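PDB 3VFZ: ECF RNA polymerase sigma factor SigD from Mycobacterium tuberculosis, which probably directs RNA polymerase to specific promoters as an alternative initiation factor, this chain being its domain 4, which binds the -35 promoter element. Local coordinates for residues A34-I39 with Q68-Q73; I41-V46 with E51-A56. One frame throughout, in Å; residues are numbered along the deposited sequence.

Contact 1 of 2, residues A34-I39 with Q68-Q73; sequences AKQREI and QHRALQ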
ATOM      1  N   ALA A  34       2.167  -7.790   3.777  1.00 35.35           N
ATOM      2  CA  ALA A  34       1.981  -8.113   2.377  1.00 38.29           C
ATOM      3  C   ALA A  34       0.756  -7.428   1.769  1.00 39.78           C
ATOM      4  O   ALA A  34       0.813  -6.908   0.658  1.00 35.42           O
ATOM      5  CB  ALA A  34       1.881  -9.641   2.201  1.00 39.02           C
ATOM      6  N   LYS A  35      -0.352  -7.434   2.502  1.00 41.10           N
ATOM      7  CA  LYS A  35      -1.617  -6.933   1.972  1.00 44.19           C
ATOM      8  C   LYS A  35      -1.551  -5.440   1.677  1.00 36.11           C
ATOM      9  O   LYS A  35      -2.133  -4.959   0.710  1.00 32.41           O
ATOM     10  CB  LYS A  35      -2.752  -7.221   2.959  1.00 54.52           C
ATOM     11  CG  LYS A  35      -4.065  -6.553   2.602  1.00 66.50           C
ATOM     12  CD  LYS A  35      -5.230  -7.509   2.777  1.00 76.49           C
ATOM     13  CE  LYS A  35      -5.066  -8.719   1.873  1.00 83.89           C
ATOM     14  NZ  LYS A  35      -6.170  -9.708   2.028  1.00 89.18           N
ATOM     15  N   GLN A  36      -0.838  -4.716   2.526  1.00 23.48           N
ATOM     16  CA  GLN A  36      -0.683  -3.285   2.356  1.00 20.50           C
ATOM     17  C   GLN A  36       0.251  -2.986   1.180  1.00 26.51           C
ATOM     18  O   GLN A  36       0.025  -2.037   0.438  1.00 26.67           O
ATOM     19  CB  GLN A  36      -0.180  -2.641   3.654  1.00 27.67           C
ATOM     20  CG  GLN A  36      -1.215  -2.661   4.787  1.00 36.45           C
ATOM     21  CD  GLN A  36      -0.674  -2.108   6.102  1.00 36.74           C
ATOM     22  OE1 GLN A  36       0.349  -1.431   6.131  1.00 33.18           O
ATOM     23  NE2 GLN A  36      -1.363  -2.404   7.196  1.00 36.12           N
ATOM     24  N   ARG A  37       1.293  -3.793   0.997  1.00 32.07           N
ATOM     25  CA  ARG A  37       2.185  -3.604  -0.149  1.00 33.14           C
ATOM     26  C   ARG A  37       1.395  -3.770  -1.430  1.00 29.36           C
ATOM     27  O   ARG A  37       1.490  -2.966  -2.357  1.00 29.03           O
ATOM     28  CB  ARG A  37       3.322  -4.625  -0.135  1.00 33.93           C
ATOM     29  CG  ARG A  37       4.320  -4.433   0.980  1.00 43.40           C
ATOM     30  CD  ARG A  37       5.184  -5.679   1.169  1.00 46.17           C
ATOM     31  NE  ARG A  37       5.995  -5.974  -0.011  1.00 50.75           N
ATOM     32  CZ  ARG A  37       6.803  -7.029  -0.111  1.00 61.34           C
ATOM     33  NH1 ARG A  37       6.893  -7.886   0.900  1.00 57.40           N
ATOM     34  NH2 ARG A  37       7.515  -7.234  -1.216  1.00 60.73           N
ATOM     35  N   GLU A  38       0.612  -4.840  -1.465  1.00 27.98           N
ATOM     36  CA  GLU A  38      -0.207  -5.169  -2.604  1.00 26.05           C
ATOM     37  C   GLU A  38      -1.175  -4.036  -2.924  1.00 26.45           C
ATOM     38  O   GLU A  38      -1.319  -3.625  -4.076  1.00 23.56           O
ATOM     39  CB  GLU A  38      -0.972  -6.452  -2.273  1.00 29.43           C
ATOM     40  CG  GLU A  38      -2.084  -6.780  -3.207  1.00 33.21           C
ATOM     41  CD  GLU A  38      -2.778  -8.058  -2.793  1.00 43.04           C
ATOM     42  OE1 GLU A  38      -3.082  -8.211  -1.584  1.00 36.96           O
ATOM     43  OE2 GLU A  38      -2.995  -8.911  -3.672  1.00 46.36           O
ATOM     44  N   ILE A  39      -1.836  -3.517  -1.893  1.00 25.83           N
ATOM     45  CA  ILE A  39      -2.788  -2.416  -2.076  1.00 23.46           C
ATOM     46  C   ILE A  39      -2.119  -1.158  -2.631  1.00 25.85           C
ATOM     47  O   ILE A  39      -2.618  -0.542  -3.578  1.00 22.34           O
ATOM     48  CB  ILE A  39      -3.562  -2.116  -0.751  1.00 24.52           C
ATOM     49  CG1 ILE A  39      -4.638  -3.181  -0.564  1.00 27.00           C
ATOM     50  CG2 ILE A  39      -4.179  -0.737  -0.777  1.00 25.29           C
ATOM     51  CD1 ILE A  39      -5.245  -3.199   0.842  1.00 34.67           C
ATOM     52  N   GLN A  68      -4.823   1.451   3.615  1.00 28.05           N
ATOM     53  CA  GLN A  68      -4.088   2.577   3.015  1.00 28.24           C
ATOM     54  C   GLN A  68      -3.599   3.502   4.110  1.00 25.43           C
ATOM     55  O   GLN A  68      -2.427   3.860   4.157  1.00 26.89           O
ATOM     56  CB  GLN A  68      -4.997   3.371   2.067  1.00 26.08           C
ATOM     57  CG  GLN A  68      -5.253   2.660   0.753  1.00 30.07           C
ATOM     58  CD  GLN A  68      -6.227   3.417  -0.136  1.00 35.57           C
ATOM     59  OE1 GLN A  68      -6.819   4.424   0.267  1.00 41.23           O
ATOM     60  NE2 GLN A  68      -6.389   2.941  -1.347  1.00 31.22           N
ATOM     61  N   HIS A  69      -4.512   3.859   5.004  1.00 27.59           N
ATOM     62  CA  HIS A  69      -4.178   4.724   6.138  1.00 29.40           C
ATOM     63  C   HIS A  69      -3.060   4.123   6.984  1.00 26.95           C
ATOM     64  O   HIS A  69      -2.084   4.804   7.309  1.00 31.36           O
ATOM     65  CB  HIS A  69      -5.415   4.997   6.998  1.00 40.34           C
ATOM     66  CG  HIS A  69      -6.364   5.981   6.391  1.00 52.95           C
ATOM     67  ND1 HIS A  69      -6.012   7.289   6.129  1.00 62.18           N
ATOM     68  CD2 HIS A  69      -7.657   5.855   6.007  1.00 56.68           C
ATOM     69  CE1 HIS A  69      -7.045   7.924   5.602  1.00 67.21           C
ATOM     70  NE2 HIS A  69      -8.056   7.076   5.517  1.00 65.29           N
ATOM     71  N   ARG A  70      -3.190   2.847   7.337  1.00 26.60           N
ATOM     72  CA  ARG A  70      -2.168   2.195   8.155  1.00 28.52           C
ATOM     73  C   ARG A  70      -0.821   2.169   7.427  1.00 35.06           C
ATOM     74  O   ARG A  70       0.233   2.380   8.033  1.00 29.19           O
ATOM     75  CB  ARG A  70      -2.595   0.776   8.518  1.00 29.50           C
ATOM     76  CG  ARG A  70      -3.856   0.750   9.385  1.00 42.01           C
ATOM     77  CD  ARG A  70      -4.011  -0.542  10.145  1.00 61.22           C
ATOM     78  NE  ARG A  70      -5.298  -0.612  10.841  1.00 81.73           N
ATOM     79  CZ  ARG A  70      -5.686   0.220  11.807  1.00 90.57           C
ATOM     80  NH1 ARG A  70      -4.895   1.209  12.202  1.00 91.93           N
ATOM     81  NH2 ARG A  70      -6.876   0.065  12.375  1.00 92.02           N
ATOM     82  N   ALA A  71      -0.862   1.905   6.126  1.00 30.19           N
ATOM     83  CA  ALA A  71       0.366   1.863   5.327  1.00 33.72           C
ATOM     84  C   ALA A  71       1.082   3.205   5.256  1.00 31.03           C
ATOM     85  O   ALA A  71       2.292   3.280   5.444  1.00 28.49           O
ATOM     86  CB  ALA A  71       0.080   1.353   3.918  1.00 27.88           C
ATOM     87  N   LEU A  72       0.353   4.269   4.945  1.00 28.12           N
ATOM     88  CA  LEU A  72       1.007   5.567   4.797  1.00 30.84           C
ATOM     89  C   LEU A  72       1.628   6.018   6.116  1.00 29.19           C
ATOM     90  O   LEU A  72       2.676   6.673   6.131  1.00 28.87           O
ATOM     91  CB  LEU A  72       0.035   6.617   4.275  1.00 33.44           C
ATOM     92  CG  LEU A  72      -0.521   6.349   2.878  1.00 39.68           C
ATOM     93  CD1 LEU A  72      -1.054   7.627   2.282  1.00 42.72           C
ATOM     94  CD2 LEU A  72       0.543   5.751   1.980  1.00 43.07           C
ATOM     95  N   GLN A  73       0.982   5.659   7.220  1.00 26.21           N
ATOM     96  CA  GLN A  73       1.491   6.026   8.532  1.00 31.16           C
ATOM     97  C   GLN A  73       2.809   5.311   8.843  1.00 31.78           C
ATOM     98  O   GLN A  73       3.747   5.935   9.348  1.00 32.82           O
ATOM     99  CB  GLN A  73       0.453   5.755   9.626  1.00 41.63           C
ATOM    100  CG  GLN A  73       0.896   6.206  11.009  1.00 48.42           C
ATOM    101  CD  GLN A  73       1.170   7.699  11.062  1.00 56.28           C
ATOM    102  OE1 GLN A  73       2.313   8.132  11.230  1.00 58.84           O
ATOM    103  NE2 GLN A  73       0.119   8.494  10.907  1.00 60.09           N
TER
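Gln-36 reaches from helix 34-46 to Ala-71 and Arg-70 on helix 61-80. Its CB already touches the partner, 4.0 Å from CB of Ala-71. CG stands anti to the carbonyl carbon of Gln-36 (chi1 -69°), and the chain runs on extended (chi2 176°). This carries the amide past the methyl of Ala-71 and along the backbone of the partner helix. CD lies 4.0 Å from N of Ala-71. At the tip the two branches part. OE1 rests against Ala-71, 3.4 Å from its CA and 3.6 Å from its CB. NE2 turns to the root of the neighbouring side chain, 3.7 Å from CB of Arg-70. Beyond CB, Arg-70 heads off from helix 34-46, so its guanidinium plays no part.

One turn further along helix 34-46, Ile-39 makes the second touch. Its CG2 branch meets CG of Gln-68 at 3.9 Å, and the two side chains cross at about a right angle. Ile-39 also packs on Val-64 and Ala-67 of helix 61-80 and on Thr-53 of helix 50-57. It therefore sits where three helices of sigma-70 region 4 come together. Gln-36 also touches Arg-74, and Leu-32 packs on Ala-71 from the preceding loop.

The short helix segments run nearly perpendicular, 96° between their directions, and their axes approach to 9.6 Å. The nearest CA atoms, those of Gln-36 and Ala-71, are 6.0 Å apart. The small methyl of Ala-71 leaves room for the Gln-36 side chain between the two backbones. Although two glutamines and an arginine take part, the segments meet by van der Waals packing. Gln-36 contributes its aliphatic stem and both branches of its amide, without a hydrogen bond to 68-73.

Contact 2 of 2, residues I41-V46 with E51-A56; sequences ILRVVV and EETAAA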
ATOM      1  N   ILE A  41       0.734  -0.856  -4.294  1.00 21.21           N
ATOM      2  CA  ILE A  41       1.166  -1.073  -5.678  1.00 22.41           C
ATOM      3  C   ILE A  41      -0.016  -0.964  -6.650  1.00 21.67           C
ATOM      4  O   ILE A  41       0.072  -0.275  -7.676  1.00 23.94           O
ATOM      5  CB  ILE A  41       1.913  -2.393  -5.852  1.00 23.28           C
ATOM      6  CG1 ILE A  41       3.211  -2.391  -5.041  1.00 23.85           C
ATOM      7  CG2 ILE A  41       2.223  -2.649  -7.319  1.00 32.03           C
ATOM      8  CD1 ILE A  41       3.876  -3.788  -4.997  1.00 24.83           C
ATOM      9  N   LEU A  42      -1.118  -1.635  -6.322  1.00 22.55           N
ATOM     10  CA  LEU A  42      -2.339  -1.595  -7.142  1.00 23.80           C
ATOM     11  C   LEU A  42      -2.946  -0.190  -7.297  1.00 26.11           C
ATOM     12  O   LEU A  42      -3.288   0.233  -8.419  1.00 29.32           O
ATOM     13  CB  LEU A  42      -3.375  -2.584  -6.595  1.00 23.69           C
ATOM     14  CG  LEU A  42      -3.043  -4.077  -6.805  1.00 30.85           C
ATOM     15  CD1 LEU A  42      -4.143  -4.977  -6.220  1.00 28.47           C
ATOM     16  CD2 LEU A  42      -2.832  -4.411  -8.294  1.00 24.60           C
ATOM     17  N   ARG A  43      -3.076   0.533  -6.184  1.00 23.98           N
ATOM     18  CA  ARG A  43      -3.674   1.865  -6.205  1.00 22.38           C
ATOM     19  C   ARG A  43      -2.770   2.888  -6.880  1.00 24.28           C
ATOM     20  O   ARG A  43      -3.245   3.740  -7.625  1.00 27.61           O
ATOM     21  CB  ARG A  43      -3.949   2.370  -4.779  1.00 22.48           C
ATOM     22  CG  ARG A  43      -5.014   1.613  -4.034  1.00 25.63           C
ATOM     23  CD  ARG A  43      -6.405   2.047  -4.493  1.00 33.86           C
ATOM     24  NE  ARG A  43      -6.800   3.347  -3.943  1.00 38.07           N
ATOM     25  CZ  ARG A  43      -6.959   4.460  -4.657  1.00 42.61           C
ATOM     26  NH1 ARG A  43      -6.749   4.461  -5.973  1.00 31.84           N
ATOM     27  NH2 ARG A  43      -7.324   5.584  -4.053  1.00 41.08           N
ATOM     28  N   VAL A  44      -1.482   2.845  -6.565  1.00 26.32           N
ATOM     29  CA  VAL A  44      -0.593   3.963  -6.903  1.00 23.91           C
ATOM     30  C   VAL A  44       0.132   3.719  -8.216  1.00 29.49           C
ATOM     31  O   VAL A  44       0.068   4.542  -9.115  1.00 33.27           O
ATOM     32  CB  VAL A  44       0.418   4.241  -5.794  1.00 27.25           C
ATOM     33  CG1 VAL A  44       1.425   5.295  -6.257  1.00 29.85           C
ATOM     34  CG2 VAL A  44      -0.314   4.706  -4.525  1.00 22.36           C
ATOM     35  N   VAL A  45       0.792   2.573  -8.333  1.00 25.23           N
ATOM     36  CA  VAL A  45       1.591   2.274  -9.519  1.00 29.12           C
ATOM     37  C   VAL A  45       0.731   1.841 -10.683  1.00 32.86           C
ATOM     38  O   VAL A  45       0.879   2.338 -11.806  1.00 32.68           O
ATOM     39  CB  VAL A  45       2.645   1.201  -9.237  1.00 29.20           C
ATOM     40  CG1 VAL A  45       3.384   0.811 -10.534  1.00 33.05           C
ATOM     41  CG2 VAL A  45       3.617   1.713  -8.197  1.00 31.14           C
ATOM     42  N   VAL A  46      -0.181   0.918 -10.422  1.00 32.36           N
ATOM     43  CA  VAL A  46      -1.042   0.414 -11.478  1.00 28.87           C
ATOM     44  C   VAL A  46      -2.227   1.343 -11.709  1.00 39.01           C
ATOM     45  O   VAL A  46      -2.651   1.545 -12.841  1.00 43.94           O
ATOM     46  CB  VAL A  46      -1.542  -0.992 -11.171  1.00 29.80           C
ATOM     47  CG1 VAL A  46      -2.527  -1.425 -12.238  1.00 35.04           C
ATOM     48  CG2 VAL A  46      -0.366  -1.956 -11.085  1.00 27.43           C
ATOM     49  N   GLU A  51     -12.179   0.814  -5.222  1.00 40.31           N
ATOM     50  CA  GLU A  51     -13.193  -0.211  -5.444  1.00 45.20           C
ATOM     51  C   GLU A  51     -12.632  -1.371  -6.254  1.00 44.82           C
ATOM     52  O   GLU A  51     -12.894  -2.542  -5.956  1.00 44.16           O
ATOM     53  CB  GLU A  51     -14.415   0.378  -6.158  1.00 61.94           C
ATOM     54  CG  GLU A  51     -14.945   1.673  -5.546  1.00 73.38           C
ATOM     55  CD  GLU A  51     -14.290   2.921  -6.130  1.00 79.50           C
ATOM     56  OE1 GLU A  51     -13.571   3.630  -5.389  1.00 69.56           O
ATOM     57  OE2 GLU A  51     -14.504   3.199  -7.333  1.00 86.76           O
ATOM     58  N   GLU A  52     -11.867  -1.040  -7.290  1.00 43.26           N
ATOM     59  CA  GLU A  52     -11.255  -2.051  -8.144  1.00 45.33           C
ATOM     60  C   GLU A  52     -10.215  -2.851  -7.372  1.00 44.24           C
ATOM     61  O   GLU A  52     -10.069  -4.062  -7.569  1.00 34.16           O
ATOM     62  CB  GLU A  52     -10.627  -1.395  -9.377  1.00 56.23           C
ATOM     63  CG  GLU A  52     -11.643  -0.721 -10.296  1.00 61.49           C
ATOM     64  CD  GLU A  52     -10.996  -0.006 -11.463  1.00 60.63           C
ATOM     65  OE1 GLU A  52     -10.018   0.737 -11.236  1.00 57.44           O
ATOM     66  OE2 GLU A  52     -11.463  -0.191 -12.607  1.00 63.62           O
ATOM     67  N   THR A  53      -9.499  -2.168  -6.481  1.00 35.17           N
ATOM     68  CA  THR A  53      -8.499  -2.813  -5.646  1.00 29.21           C
ATOM     69  C   THR A  53      -9.152  -3.810  -4.692  1.00 30.50           C
ATOM     70  O   THR A  53      -8.697  -4.947  -4.564  1.00 35.39           O
ATOM     71  CB  THR A  53      -7.702  -1.771  -4.842  1.00 32.03           C
ATOM     72  OG1 THR A  53      -6.890  -1.013  -5.742  1.00 32.61           O
ATOM     73  CG2 THR A  53      -6.808  -2.447  -3.832  1.00 32.09           C
ATOM     74  N   ALA A  54     -10.221  -3.386  -4.029  1.00 30.10           N
ATOM     75  CA  ALA A  54     -10.954  -4.274  -3.134  1.00 34.92           C
ATOM     76  C   ALA A  54     -11.457  -5.509  -3.890  1.00 44.56           C
ATOM     77  O   ALA A  54     -11.382  -6.629  -3.384  1.00 39.26           O
ATOM     78  CB  ALA A  54     -12.119  -3.542  -2.474  1.00 33.30           C
ATOM     79  N   ALA A  55     -11.974  -5.300  -5.096  1.00 49.84           N
ATOM     80  CA  ALA A  55     -12.405  -6.429  -5.926  1.00 50.14           C
ATOM     81  C   ALA A  55     -11.210  -7.315  -6.264  1.00 51.18           C
ATOM     82  O   ALA A  55     -11.299  -8.538  -6.213  1.00 47.84           O
ATOM     83  CB  ALA A  55     -13.077  -5.934  -7.195  1.00 44.47           C
ATOM     84  N   ALA A  56     -10.080  -6.694  -6.592  1.00 45.58           N
ATOM     85  CA  ALA A  56      -8.910  -7.459  -7.014  1.00 46.68           C
ATOM     86  C   ALA A  56      -8.373  -8.350  -5.896  1.00 52.13           C
ATOM     87  O   ALA A  56      -7.973  -9.489  -6.131  1.00 53.87           O
ATOM     88  CB  ALA A  56      -7.814  -6.533  -7.536  1.00 44.29           C
TER
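Arg-43 lays its aliphatic chain across the side chain of Thr-53, at about a right angle. The pair joins helix 34-46 to helix 50-57, the first helix of the helix-turn-helix assigned by similarity to sigma domain 4. CD of Arg-43 comes within 3.3 Å of OG1 of Thr-53, and CG lies 3.7 Å from the same oxygen. The arginine chain is bent at chi2 (-78°) and again at chi3 (-76°), which folds its methylenes over the threonine. Its polar end looks elsewhere: NH1 gives a hydrogen bond to the backbone O of Leu-48, in the connection between the helices. OG1 of Thr-53 is likewise engaged outside the pair, hydrogen-bonded to O of Ser-49 one turn back.

Leu-42 fills the other part of the interface. Its CB is 3.9 Å from OG1 of Thr-53, while its CD1 branch goes on to Ala-56. Leu-48 packs against Leu-42, Thr-53 and Ala-56, so the short connection takes part in the same packing.

The helix segments lie at 131° to one another, with axes 9.7 Å apart at their closest. Helix 34-46 finishes in a wider pi-type turn, where N of Val-46 bonds to O of Ile-41. At the far end of the interface, CD1 of Leu-42 meets the methyl CB of Ala-56 at 4.2 Å.

Both contacts use helix 34-46, but different parts of it. Contact 1 sets its first half across helix 61-80, close to the centre of the chain, and is mostly buried. Contact 2 sets its last turns against helix 50-57, farther out and only partly buried. Their centres are 11 Å apart. They meet where Ile-39 CG1 packs 4.0 Å from Thr-53 CG2. Neither relies on hydrogen bonds between its segments. In contact 1 a glutamine and an isoleucine press on the partner helix. In contact 2 the polar ends bond to the connecting residues instead. Together they hold helices 50-57 and 61-80, which carry the probable helix-turn-helix, on one shared helix.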